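Local coordinates for protein glutathione peroxidase (Hypocrea jecorina, PDB 6VPD) that probably reduces hydroperoxides to alcohols with electrons from thioredoxin, as a peroxidase of the glutathione peroxidase family, at residues 42-47 against 86-91; 54-59 against 93-98; 72-77 against 115-120; 137-142 against 167-172. All coordinates share one frame; numbering follows the deposited sequence.

Contact 1: residues 42-47 against 86-91; sequences VDLSQY and VVLGFP
Tyr-47 and Leu-44, on the 3-10 turn that follows the N-terminal beta-hairpin of this thioredoxin-fold protein, pack on Val-86 and Leu-88 of strand 85-92, an outermost strand of the four-stranded sheet. The contact is apolar and made by side chains, the CA atoms of Tyr-47 and Val-86 standing 8.1 Å apart. Val-86 meets the CD1-CE1 part of the tyrosine ring obliquely with both methyls: CG1 lies 3.7 Å from Tyr-47 CD1, and CG2 reaches Tyr-47 CE1 at 3.8 Å. Its CG1 stands between the backbone N and the carbonyl carbon (chi1 47°) with CG2 opposite the N, which turns both methyls to the ring. Leu-88 comes obliquely to the CE2 and OH end, its CD1 4.2 Å from Tyr-47 CE2 and its CD2 close to the OH. Leu-88 CD1 also meets Leu-44 CD2 at 3.7 Å, the two leucines running side by side but pointing opposite ways, and Leu-44 CD2 sits in plane at the edge of the tyrosine ring. Gln-46 CG closes over the centre of one ring face, 3.6 Å above the plane. Replacing Tyr-47 by an alanine would probably open a gap beside Val-86 and leave Leu-88 with Leu-44 as its one mate from the turn. The turn is started by an Asx turn, Ser-45 N giving a straight bond of 2.9 Å to Asp-43 OD1. Val-52 of strand 51-58 touches both Val-86 and Leu-88, and Phe-29 and Val-34 adjoin Leu-44. An N-terminal hairpin before the central sheet is familiar from the glutathione peroxidase form of the thioredoxin fold.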
loop_
_atom_site.group_PDB
_atom_site.type_symbol
_atom_site.label_atom_id
_atom_site.label_comp_id
_atom_site.label_asym_id
_atom_site.label_seq_id
_atom_site.Cartn_x
_atom_site.Cartn_y
_atom_site.Cartn_z
ATOM N N VAL A 42 2.535 29.394 2.589
ATOM C CA VAL A 42 1.246 29.460 1.915
ATOM C C VAL A 42 0.171 29.441 2.979
ATOM O O VAL A 42 0.213 28.614 3.902
ATOM C CB VAL A 42 1.049 28.274 0.952
ATOM C CG1 VAL A 42 -0.385 28.254 0.402
ATOM C CG2 VAL A 42 2.092 28.292 -0.160
ATOM N N ASP A 43 -0.800 30.339 2.862
ATOM C CA ASP A 43 -1.947 30.301 3.751
ATOM C C ASP A 43 -3.053 29.485 3.099
ATOM O O ASP A 43 -3.493 29.795 1.984
ATOM C CB ASP A 43 -2.434 31.698 4.098
ATOM C CG ASP A 43 -3.366 31.686 5.287
ATOM O OD1 ASP A 43 -4.005 30.627 5.545
ATOM O OD2 ASP A 43 -3.449 32.725 5.976
ATOM N N LEU A 44 -3.492 28.436 3.791
ATOM C CA LEU A 44 -4.509 27.549 3.243
ATOM C C LEU A 44 -5.912 28.154 3.284
ATOM O O LEU A 44 -6.820 27.623 2.640
ATOM C CB LEU A 44 -4.468 26.202 3.979
ATOM C CG LEU A 44 -3.207 25.386 3.658
ATOM C CD1 LEU A 44 -3.264 24.046 4.332
ATOM C CD2 LEU A 44 -3.003 25.204 2.159
ATOM N N SER A 45 -6.114 29.254 4.006
ATOM C CA SER A 45 -7.387 29.955 3.923
ATOM C C SER A 45 -7.638 30.525 2.530
ATOM O O SER A 45 -8.790 30.793 2.181
ATOM C CB SER A 45 -7.419 31.082 4.938
ATOM O OG SER A 45 -6.484 32.081 4.540
ATOM N N GLN A 46 -6.588 30.731 1.730
ATOM C CA GLN A 46 -6.782 31.166 0.350
ATOM C C GLN A 46 -7.611 30.171 -0.448
ATOM O O GLN A 46 -8.136 30.530 -1.507
ATOM C CB GLN A 46 -5.435 31.359 -0.354
ATOM C CG GLN A 46 -4.900 30.078 -1.003
ATOM C CD GLN A 46 -3.623 30.288 -1.804
ATOM O OE1 GLN A 46 -2.602 30.714 -1.266
ATOM N NE2 GLN A 46 -3.676 29.977 -3.097
ATOM N N TYR A 47 -7.723 28.927 0.028
ATOM C CA TYR A 47 -8.548 27.901 -0.592
ATOM C C TYR A 47 -9.886 27.701 0.118
ATOM O O TYR A 47 -10.596 26.736 -0.188
ATOM C CB TYR A 47 -7.788 26.573 -0.634
ATOM C CG TYR A 47 -6.519 26.584 -1.464
ATOM C CD1 TYR A 47 -6.580 26.731 -2.840
ATOM C CD2 TYR A 47 -5.266 26.403 -0.879
ATOM C CE1 TYR A 47 -5.435 26.731 -3.626
ATOM C CE2 TYR A 47 -4.096 26.406 -1.667
ATOM C CZ TYR A 47 -4.203 26.572 -3.047
ATOM O OH TYR A 47 -3.100 26.563 -3.870
ATOM N N VAL A 86 -8.834 21.789 -5.772
ATOM C CA VAL A 86 -7.380 21.890 -5.842
ATOM C C VAL A 86 -6.748 20.636 -5.238
ATOM O O VAL A 86 -7.246 20.081 -4.252
ATOM C CB VAL A 86 -6.872 23.167 -5.139
ATOM C CG1 VAL A 86 -7.510 23.323 -3.789
ATOM C CG2 VAL A 86 -5.367 23.144 -4.998
ATOM N N VAL A 87 -5.658 20.181 -5.852
ATOM C CA VAL A 87 -4.847 19.079 -5.357
ATOM C C VAL A 87 -3.549 19.663 -4.812
ATOM O O VAL A 87 -2.875 20.447 -5.498
ATOM C CB VAL A 87 -4.567 18.058 -6.475
ATOM C CG1 VAL A 87 -3.599 16.966 -6.001
ATOM C CG2 VAL A 87 -5.881 17.463 -7.001
ATOM N N LEU A 88 -3.213 19.307 -3.572
ATOM C CA LEU A 88 -1.983 19.759 -2.928
ATOM C C LEU A 88 -1.097 18.543 -2.702
ATOM O O LEU A 88 -1.423 17.676 -1.878
ATOM C CB LEU A 88 -2.279 20.485 -1.610
ATOM C CG LEU A 88 -3.125 21.756 -1.726
ATOM C CD1 LEU A 88 -3.189 22.535 -0.400
ATOM C CD2 LEU A 88 -2.603 22.658 -2.832
ATOM N N GLY A 89 0.010 18.463 -3.433
ATOM C CA GLY A 89 0.998 17.420 -3.197
ATOM C C GLY A 89 2.062 17.919 -2.235
ATOM O O GLY A 89 2.533 19.044 -2.350
ATOM N N PHE A 90 2.431 17.074 -1.281
ATOM C CA PHE A 90 3.466 17.410 -0.302
ATOM C C PHE A 90 4.553 16.356 -0.386
ATOM O O PHE A 90 4.323 15.201 0.030
ATOM C CB PHE A 90 2.939 17.470 1.131
ATOM C CG PHE A 90 1.970 18.574 1.396
ATOM C CD1 PHE A 90 0.646 18.460 0.998
ATOM C CD2 PHE A 90 2.367 19.703 2.092
ATOM C CE1 PHE A 90 -0.261 19.484 1.257
ATOM C CE2 PHE A 90 1.468 20.736 2.362
ATOM C CZ PHE A 90 0.158 20.628 1.946
ATOM N N PRO A 91 5.735 16.693 -0.875
ATOM C CA PRO A 91 6.811 15.704 -0.960
ATOM C C PRO A 91 7.214 15.196 0.412
ATOM O O PRO A 91 7.158 15.916 1.413
ATOM C CB PRO A 91 7.948 16.483 -1.621
ATOM C CG PRO A 91 7.274 17.618 -2.316
ATOM C CD PRO A 91 6.103 17.978 -1.481
#

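Contact 2: residues 54-59 against 93-98; sequences VVNTAS and NQFGSQ
Asn-56 reaches from strand 51-58 to Phe-95 in the loop after strand 85-92. Its CB packs beside the backbone O of Phe-90 on the adjoining parallel strand. CG stands between the backbone N and the carbonyl carbon (chi1 56°), which directs the amide toward the loop, and there ND2 comes 3.7 Å from Phe-95 CE2. The approach to the ring is oblique, with amide and ring planes 66° apart and the two side chains set roughly perpendicular. The same ND2 is hydrogen-bonded to the backbone O of Trp-153, so this buried nitrogen has a polar mate and touches the phenyl ring only in passing. Tyr-135 of helix 133-141 also touches the asparagine, and Asn-154 touches the ring. In this thioredoxin fold segment 54-59 forms the C-terminal end of one parallel strand and 93-98 follows the end of its neighbour, the end that carries the predicted active-site Cys-61; the side chain of Ser-59 lies about 8 Å from that of Cys-61. Ser-59 and Asn-93 are both exposed here: Ser-59 CB rests 3.8 Å from Asn-93 CA and 4.0 Å from Asn-93 CB, a small carbon contact. Gln-94 CB lies 4.2 Å above one face of the Phe-95 ring, offset toward its rim.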
loop_
_atom_site.group_PDB
_atom_site.type_symbol
_atom_site.label_atom_id
_atom_site.label_comp_id
_atom_site.label_asym_id
_atom_site.label_seq_id
_atom_site.Cartn_x
_atom_site.Cartn_y
_atom_site.Cartn_z
ATOM N N VAL A 54 -5.496 16.278 -0.452
ATOM C CA VAL A 54 -4.152 16.408 0.089
ATOM C C VAL A 54 -3.485 15.069 -0.118
ATOM O O VAL A 54 -4.068 14.029 0.203
ATOM C CB VAL A 54 -4.174 16.794 1.582
ATOM C CG1 VAL A 54 -2.781 16.749 2.165
ATOM C CG2 VAL A 54 -4.790 18.177 1.799
ATOM N N VAL A 55 -2.299 15.077 -0.706
ATOM C CA VAL A 55 -1.592 13.842 -1.006
ATOM C C VAL A 55 -0.107 14.063 -0.713
ATOM O O VAL A 55 0.446 15.118 -1.041
ATOM C CB VAL A 55 -1.856 13.388 -2.457
ATOM C CG1 VAL A 55 -1.267 14.358 -3.433
ATOM C CG2 VAL A 55 -1.300 11.994 -2.707
ATOM N N ASN A 56 0.508 13.116 -0.001
ATOM C CA ASN A 56 1.944 13.122 0.248
ATOM C C ASN A 56 2.642 12.405 -0.902
ATOM O O ASN A 56 2.401 11.213 -1.151
ATOM C CB ASN A 56 2.284 12.438 1.564
ATOM C CG ASN A 56 1.748 11.051 1.614
ATOM O OD1 ASN A 56 0.572 10.831 1.298
ATOM N ND2 ASN A 56 2.595 10.089 1.966
ATOM N N THR A 57 3.501 13.127 -1.601
ATOM C CA THR A 57 4.148 12.590 -2.781
ATOM C C THR A 57 5.551 12.107 -2.440
ATOM O O THR A 57 6.122 12.448 -1.400
ATOM C CB THR A 57 4.192 13.634 -3.901
ATOM O OG1 THR A 57 4.668 14.881 -3.377
ATOM C CG2 THR A 57 2.810 13.831 -4.472
ATOM N N ALA A 58 6.071 11.266 -3.329
ATOM C CA ALA A 58 7.427 10.767 -3.216
ATOM C C ALA A 58 8.428 11.895 -3.392
ATOM O O ALA A 58 8.286 12.742 -4.277
ATOM C CB ALA A 58 7.677 9.695 -4.271
ATOM N N SER A 59 9.451 11.906 -2.541
ATOM C CA SER A 59 10.602 12.761 -2.799
ATOM C C SER A 59 11.407 12.238 -3.993
ATOM O O SER A 59 11.755 13.001 -4.901
ATOM C CB SER A 59 11.460 12.859 -1.540
ATOM O OG SER A 59 12.269 14.014 -1.583
ATOM N N ASN A 93 10.170 12.362 2.131
ATOM C CA ASN A 93 11.300 11.457 2.007
ATOM C C ASN A 93 11.213 10.279 2.965
ATOM O O ASN A 93 12.104 9.425 2.954
ATOM C CB ASN A 93 12.602 12.220 2.261
ATOM C CG ASN A 93 12.705 12.735 3.694
ATOM O OD1 ASN A 93 11.696 12.824 4.411
ATOM N ND2 ASN A 93 13.928 13.086 4.119
ATOM N N GLN A 94 10.160 10.203 3.776
ATOM C CA GLN A 94 10.088 9.248 4.873
ATOM C C GLN A 94 9.773 7.825 4.441
ATOM O O GLN A 94 9.690 6.962 5.311
ATOM C CB GLN A 94 9.038 9.685 5.900
ATOM C CG GLN A 94 9.452 10.826 6.811
ATOM C CD GLN A 94 8.379 11.187 7.852
ATOM O OE1 GLN A 94 7.183 11.009 7.622
ATOM N NE2 GLN A 94 8.809 11.706 8.993
ATOM N N PHE A 95 9.589 7.522 3.156
ATOM C CA PHE A 95 9.192 6.163 2.748
ATOM C C PHE A 95 10.195 5.608 1.726
ATOM O O PHE A 95 9.857 5.338 0.570
ATOM C CB PHE A 95 7.748 6.143 2.200
ATOM C CG PHE A 95 6.728 6.692 3.166
ATOM C CD1 PHE A 95 6.229 5.906 4.194
ATOM C CD2 PHE A 95 6.282 8.011 3.056
ATOM C CE1 PHE A 95 5.299 6.428 5.094
ATOM C CE2 PHE A 95 5.363 8.536 3.949
ATOM C CZ PHE A 95 4.870 7.747 4.963
ATOM N N GLY A 96 11.439 5.423 2.165
ATOM C CA GLY A 96 12.462 4.743 1.376
ATOM C C GLY A 96 13.388 3.904 2.244
ATOM O O GLY A 96 13.854 4.379 3.288
ATOM N N SER A 97 13.682 2.672 1.826
ATOM C CA SER A 97 14.369 1.715 2.683
ATOM C C SER A 97 15.837 1.536 2.288
ATOM O O SER A 97 16.182 1.429 1.105
ATOM C CB SER A 97 13.648 0.364 2.674
ATOM O OG SER A 97 14.149 -0.459 3.714
ATOM N N GLN A 98 16.689 1.521 3.310
ATOM C CA GLN A 98 18.140 1.397 3.231
ATOM C C GLN A 98 18.556 0.025 2.698
ATOM O O GLN A 98 19.226 -0.756 3.383
ATOM C CB GLN A 98 18.743 1.633 4.627
ATOM C CG GLN A 98 18.046 2.740 5.457
ATOM C CD GLN A 98 16.666 2.345 6.039
ATOM O OE1 GLN A 98 16.029 1.375 5.599
ATOM N NE2 GLN A 98 16.198 3.119 7.021
#

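Contact 3: residues 72-77 against 115-120; sequences SVYQAI and KVTFPV
A turn of helix 64-80 lies beside an irregular loop, nearest where the CA atoms of Tyr-74 and Phe-118 are 7.4 Å apart. Tyr-74 carries the contact. Its CG stands opposite the backbone N (chi1 177°), which swings the ring off the helix toward the loop. Phe-118 CB sits almost squarely over that ring, 3.9 Å from its centroid and 11° off the normal, a CH-pi contact. Beyond CB the phenyl ring turns its edge to the tyrosine face in a T-shaped pair, centroids 5.9 Å apart and planes at 85°. Thr-117 OG1 comes to the tyrosine edge in plane, 3.7 Å from Tyr-74 CE2. A leucine in place of Tyr-74 would probably deprive Phe-118 of the aromatic face that its CB and ring edge meet, leaving the phenyl ring less firmly held. One helix position on, Gln-75 bends at chi2 to bring NE2 within 3.2 Å of Thr-117 OG1, but the angle is too poor for a hydrogen bond. Val-116 CG2 lies over the centre of one face of the Phe-118 ring, 3.7 Å above the plane. The loop is tied to the helix by Thr-117 N, which hydrogen-bonds to Glu-71 OE2. Both aromatic side chains also touch Val-87 of strand 85-92, and on this helix Val-73 and Ile-77 meet helix 176-188, placing the contact where helix, loop and outermost strand come together.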
loop_
_atom_site.group_PDB
_atom_site.type_symbol
_atom_site.label_atom_id
_atom_site.label_comp_id
_atom_site.label_asym_id
_atom_site.label_seq_id
_atom_site.Cartn_x
_atom_site.Cartn_y
_atom_site.Cartn_z
ATOM N N SER A 72 -4.590 13.088 -13.835
ATOM C CA SER A 72 -5.769 12.802 -14.645
ATOM C C SER A 72 -7.064 13.176 -13.921
ATOM O O SER A 72 -7.939 13.826 -14.500
ATOM C CB SER A 72 -5.760 11.327 -15.048
ATOM O OG SER A 72 -7.004 10.933 -15.593
ATOM N N VAL A 73 -7.212 12.772 -12.658
ATOM C CA VAL A 73 -8.390 13.163 -11.883
ATOM C C VAL A 73 -8.468 14.682 -11.740
ATOM O O VAL A 73 -9.560 15.256 -11.704
ATOM C CB VAL A 73 -8.376 12.459 -10.508
ATOM C CG1 VAL A 73 -9.614 12.826 -9.691
ATOM C CG2 VAL A 73 -8.305 10.961 -10.687
ATOM N N TYR A 74 -7.323 15.355 -11.691
ATOM C CA TYR A 74 -7.302 16.810 -11.526
ATOM C C TYR A 74 -7.688 17.537 -12.802
ATOM O O TYR A 74 -8.323 18.593 -12.745
ATOM C CB TYR A 74 -5.916 17.266 -11.091
ATOM C CG TYR A 74 -5.764 18.759 -10.958
ATOM C CD1 TYR A 74 -6.474 19.470 -9.993
ATOM C CD2 TYR A 74 -4.874 19.455 -11.768
ATOM C CE1 TYR A 74 -6.312 20.829 -9.852
ATOM C CE2 TYR A 74 -4.701 20.815 -11.634
ATOM C CZ TYR A 74 -5.419 21.498 -10.678
ATOM O OH TYR A 74 -5.245 22.856 -10.556
ATOM N N GLN A 75 -7.261 17.030 -13.964
ATOM C CA GLN A 75 -7.717 17.631 -15.212
ATOM C C GLN A 75 -9.216 17.429 -15.388
ATOM O O GLN A 75 -9.942 18.382 -15.690
ATOM C CB GLN A 75 -6.953 17.064 -16.412
ATOM C CG GLN A 75 -5.459 17.259 -16.373
ATOM C CD GLN A 75 -5.032 18.715 -16.471
ATOM O OE1 GLN A 75 -5.861 19.627 -16.531
ATOM N NE2 GLN A 75 -3.723 18.942 -16.489
ATOM N N ALA A 76 -9.691 16.192 -15.202
ATOM C CA ALA A 76 -11.106 15.861 -15.291
ATOM C C ALA A 76 -11.946 16.863 -14.509
ATOM O O ALA A 76 -12.618 17.716 -15.098
ATOM C CB ALA A 76 -11.350 14.448 -14.770
ATOM N N ILE A 77 -11.874 16.800 -13.178
ATOM C CA ILE A 77 -12.700 17.660 -12.339
ATOM C C ILE A 77 -12.447 19.141 -12.613
ATOM O O ILE A 77 -13.346 19.969 -12.427
ATOM C CB ILE A 77 -12.464 17.281 -10.867
ATOM C CG1 ILE A 77 -12.894 15.834 -10.645
ATOM C CG2 ILE A 77 -13.217 18.213 -9.924
ATOM C CD1 ILE A 77 -12.283 15.226 -9.420
ATOM N N LYS A 115 4.829 14.390 -15.058
ATOM C CA LYS A 115 4.671 15.821 -14.855
ATOM C C LYS A 115 3.244 16.090 -14.401
ATOM O O LYS A 115 2.301 15.442 -14.866
ATOM C CB LYS A 115 4.989 16.614 -16.126
ATOM C CG LYS A 115 5.413 18.043 -15.842
ATOM C CD LYS A 115 6.333 18.094 -14.620
ATOM C CE LYS A 115 6.867 19.501 -14.371
ATOM N NZ LYS A 115 7.231 19.719 -12.941
ATOM N N VAL A 116 3.096 17.020 -13.457
ATOM C CA VAL A 116 1.799 17.360 -12.898
ATOM C C VAL A 116 1.619 18.867 -12.994
ATOM O O VAL A 116 2.581 19.620 -13.134
ATOM C CB VAL A 116 1.637 16.884 -11.436
ATOM C CG1 VAL A 116 2.215 15.490 -11.263
ATOM C CG2 VAL A 116 2.272 17.873 -10.475
ATOM N N THR A 117 0.362 19.304 -12.920
ATOM C CA THR A 117 0.047 20.729 -12.967
ATOM C C THR A 117 -0.499 21.294 -11.661
ATOM O O THR A 117 -0.465 22.514 -11.486
ATOM C CB THR A 117 -0.963 21.020 -14.090
ATOM O OG1 THR A 117 -2.032 20.068 -14.035
ATOM C CG2 THR A 117 -0.290 20.933 -15.450
ATOM N N PHE A 118 -0.990 20.451 -10.743
ATOM C CA PHE A 118 -1.494 20.943 -9.469
ATOM C C PHE A 118 -0.342 21.424 -8.601
ATOM O O PHE A 118 0.808 21.017 -8.799
ATOM C CB PHE A 118 -2.289 19.863 -8.733
ATOM C CG PHE A 118 -1.607 18.527 -8.661
ATOM C CD1 PHE A 118 -0.680 18.257 -7.665
ATOM C CD2 PHE A 118 -1.928 17.520 -9.572
ATOM C CE1 PHE A 118 -0.059 17.015 -7.588
ATOM C CE2 PHE A 118 -1.318 16.278 -9.508
ATOM C CZ PHE A 118 -0.378 16.022 -8.513
ATOM N N PRO A 119 -0.622 22.307 -7.644
ATOM C CA PRO A 119 0.450 22.814 -6.775
ATOM C C PRO A 119 1.135 21.686 -6.013
ATOM O O PRO A 119 0.485 20.854 -5.370
ATOM C CB PRO A 119 -0.278 23.775 -5.823
ATOM C CG PRO A 119 -1.556 24.154 -6.558
ATOM C CD PRO A 119 -1.922 22.953 -7.381
ATOM N N VAL A 120 2.464 21.670 -6.080
ATOM C CA VAL A 120 3.290 20.789 -5.264
ATOM C C VAL A 120 4.051 21.650 -4.261
ATOM O O VAL A 120 4.650 22.667 -4.631
ATOM C CB VAL A 120 4.241 19.947 -6.132
ATOM C CG1 VAL A 120 5.378 19.411 -5.304
ATOM C CG2 VAL A 120 3.463 18.805 -6.788
#

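Contact 4: residues 137-142 against 167-172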
loop_
_atom_site.group_PDB
_atom_site.type_symbol
_atom_site.label_atom_id
_atom_site.label_comp_id
_atom_site.label_asym_id
_atom_site.label_seq_id
_atom_site.Cartn_x
_atom_site.Cartn_y
_atom_site.Cartn_z
ATOM N N TRP A 137 -2.881 17.036 12.463
ATOM C CA TRP A 137 -4.324 17.237 12.494
ATOM C C TRP A 137 -5.050 16.265 11.561
ATOM O O TRP A 137 -6.017 15.613 11.973
ATOM C CB TRP A 137 -4.640 18.686 12.136
ATOM C CG TRP A 137 -6.091 19.019 12.127
ATOM C CD1 TRP A 137 -6.877 19.317 13.208
ATOM C CD2 TRP A 137 -6.935 19.118 10.973
ATOM N NE1 TRP A 137 -8.153 19.596 12.793
ATOM C CE2 TRP A 137 -8.217 19.478 11.425
ATOM C CE3 TRP A 137 -6.725 18.956 9.602
ATOM C CZ2 TRP A 137 -9.286 19.667 10.555
ATOM C CZ3 TRP A 137 -7.787 19.122 8.746
ATOM C CH2 TRP A 137 -9.048 19.475 9.222
ATOM N N LEU A 138 -4.606 16.163 10.293
ATOM C CA LEU A 138 -5.245 15.249 9.342
ATOM C C LEU A 138 -5.330 13.824 9.886
ATOM O O LEU A 138 -6.332 13.135 9.689
ATOM C CB LEU A 138 -4.486 15.238 8.008
ATOM C CG LEU A 138 -4.631 16.446 7.075
ATOM C CD1 LEU A 138 -3.813 16.248 5.820
ATOM C CD2 LEU A 138 -6.071 16.742 6.722
ATOM N N LYS A 139 -4.287 13.371 10.584
ATOM C CA LYS A 139 -4.225 11.975 11.014
ATOM C C LYS A 139 -5.190 11.694 12.167
ATOM O O LYS A 139 -5.909 10.689 12.136
ATOM C CB LYS A 139 -2.777 11.624 11.372
ATOM C CG LYS A 139 -1.905 11.284 10.132
ATOM C CD LYS A 139 -0.459 11.747 10.261
ATOM C CE LYS A 139 0.313 10.994 11.303
ATOM N NZ LYS A 139 1.489 11.779 11.738
ATOM N N LYS A 140 -5.226 12.572 13.184
ATOM C CA LYS A 140 -6.222 12.478 14.251
ATOM C C LYS A 140 -7.634 12.589 13.706
ATOM O O LYS A 140 -8.529 11.847 14.125
ATOM C CB LYS A 140 -6.013 13.587 15.291
ATOM C CG LYS A 140 -4.754 13.460 16.134
ATOM C CD LYS A 140 -4.846 12.282 17.084
ATOM C CE LYS A 140 -3.564 12.096 17.865
ATOM N NZ LYS A 140 -3.564 10.810 18.612
ATOM N N GLU A 141 -7.866 13.538 12.793
ATOM C CA GLU A 141 -9.223 13.805 12.314
ATOM C C GLU A 141 -9.794 12.652 11.502
ATOM O O GLU A 141 -11.015 12.478 11.451
ATOM C CB GLU A 141 -9.243 15.082 11.489
ATOM C CG GLU A 141 -9.145 16.317 12.365
ATOM C CD GLU A 141 -10.291 16.407 13.380
ATOM O OE1 GLU A 141 -10.016 16.546 14.595
ATOM O OE2 GLU A 141 -11.474 16.326 12.956
ATOM N N LYS A 142 -8.948 11.865 10.850
ATOM C CA LYS A 142 -9.414 10.741 10.047
ATOM C C LYS A 142 -8.375 9.635 10.157
ATOM O O LYS A 142 -7.445 9.545 9.346
ATOM C CB LYS A 142 -9.649 11.151 8.598
ATOM C CG LYS A 142 -10.496 10.153 7.819
ATOM C CD LYS A 142 -11.974 10.391 7.971
ATOM C CE LYS A 142 -12.735 9.261 7.308
ATOM N NZ LYS A 142 -14.158 9.157 7.782
ATOM N N ILE A 167 -13.157 14.627 5.066
ATOM C CA ILE A 167 -14.275 13.763 4.710
ATOM C C ILE A 167 -13.832 12.417 4.169
ATOM O O ILE A 167 -14.682 11.560 3.947
ATOM C CB ILE A 167 -15.234 14.450 3.717
ATOM C CG1 ILE A 167 -14.567 14.685 2.373
ATOM C CG2 ILE A 167 -15.740 15.795 4.263
ATOM C CD1 ILE A 167 -15.317 15.718 1.529
ATOM N N GLY A 168 -12.540 12.191 3.960
ATOM C CA GLY A 168 -12.119 10.924 3.382
ATOM C C GLY A 168 -10.627 10.668 3.488
ATOM O O GLY A 168 -9.830 11.595 3.361
ATOM N N ARG A 169 -10.229 9.426 3.736
ATOM C CA ARG A 169 -8.829 9.040 3.666
ATOM C C ARG A 169 -8.716 7.731 2.903
ATOM O O ARG A 169 -9.470 6.794 3.178
ATOM C CB ARG A 169 -8.243 8.892 5.061
ATOM C CG ARG A 169 -6.821 8.370 5.090
ATOM C CD ARG A 169 -6.305 8.384 6.513
ATOM N NE ARG A 169 -4.963 7.858 6.616
ATOM C CZ ARG A 169 -4.214 7.959 7.711
ATOM N NH1 ARG A 169 -4.683 8.575 8.804
ATOM N NH2 ARG A 169 -2.988 7.431 7.704
ATOM N N TRP A 170 -7.792 7.659 1.947
ATOM C CA TRP A 170 -7.629 6.465 1.125
ATOM C C TRP A 170 -6.177 6.035 1.112
ATOM O O TRP A 170 -5.274 6.871 1.066
ATOM C CB TRP A 170 -8.100 6.689 -0.312
ATOM C CG TRP A 170 -9.572 6.853 -0.420
ATOM C CD1 TRP A 170 -10.489 5.884 -0.703
ATOM C CD2 TRP A 170 -10.311 8.068 -0.238
ATOM N NE1 TRP A 170 -11.753 6.424 -0.708
ATOM C CE2 TRP A 170 -11.669 7.761 -0.416
ATOM C CE3 TRP A 170 -9.952 9.382 0.064
ATOM C CZ2 TRP A 170 -12.667 8.723 -0.318
ATOM C CZ3 TRP A 170 -10.947 10.332 0.174
ATOM C CH2 TRP A 170 -12.285 10.000 -0.015
ATOM N N ALA A 171 -5.953 4.727 1.129
ATOM C CA ALA A 171 -4.591 4.217 1.167
ATOM C C ALA A 171 -3.901 4.440 -0.175
ATOM O O ALA A 171 -4.527 4.774 -1.186
ATOM C CB ALA A 171 -4.587 2.741 1.533
ATOM N N SER A 172 -2.579 4.251 -0.176
ATOM C CA SER A 172 -1.804 4.424 -1.408
ATOM C C SER A 172 -2.272 3.492 -2.519
ATOM O O SER A 172 -2.105 3.807 -3.703
ATOM C CB SER A 172 -0.319 4.191 -1.131
ATOM O OG SER A 172 -0.078 2.872 -0.662
#
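Arg-169 of strand 166-170 grips the backbone O of Lys-142 with its NH1 at 3.0 Å. The bond is straight (163° at the hydrogen) and lies in the carbonyl plane, the oxygen meeting the guanidinium edge only 7° out of its plane. An arm extended from CG to NE (chi3 178°) carries the group to the end of helix 133-141, where Lys-142 is the first residue to leave helical geometry. The aliphatic parts pack as well: Lys-142 CG lies 3.8 Å from Arg-169 CB, the two chains lying alongside each other and heading opposite ways. Lys-139 adds a looser touch, its CG 4.1 Å from Arg-169 NH1, while its NZ is turned away to hydrogen-bond to the backbone O of Val-126. In the next shell, Arg-169 NE forms a salt bridge with Glu-156 and NH2 hydrogen-bonds to the backbone O of Glu-149, so three nitrogens of the guanidinium are held and its rotation is probably fixed. Gly-168, near Lys-142 CE, shares with Ile-167 a classic beta bulge facing Leu-159. Helix 133-141 and the residue after it pack on the outermost strand 166-170, Leu-138 and Lys-142 touching Val-166, while Ile-167 and Trp-170 meet helix 176-188.

Overall arrangement
Contacts 1 and 4 flank opposite sides of the chain's centre and pack against the two outermost strands of one sheet, 85-92 and 166-170. Contact 1 is a buried, apolar cluster; contact 4, only partly buried, relies on a charged group and a backbone oxygen. Contact 3 is mainly aromatic and abuts strand 85-92 of contact 1, Tyr-74 and Phe-118 touching Val-87, and the bond Gly-89 N to Pro-119 O (3.1 Å) joins loop to strand. Contact 2, looser and more exposed, sits farther out, near the predicted active site, yet its strand 51-58 pairs with 85-92 and reaches helix 133-141 through Val-54 and Leu-138. Contacts 1 to 3 interleave along the chain; contact 4 follows them.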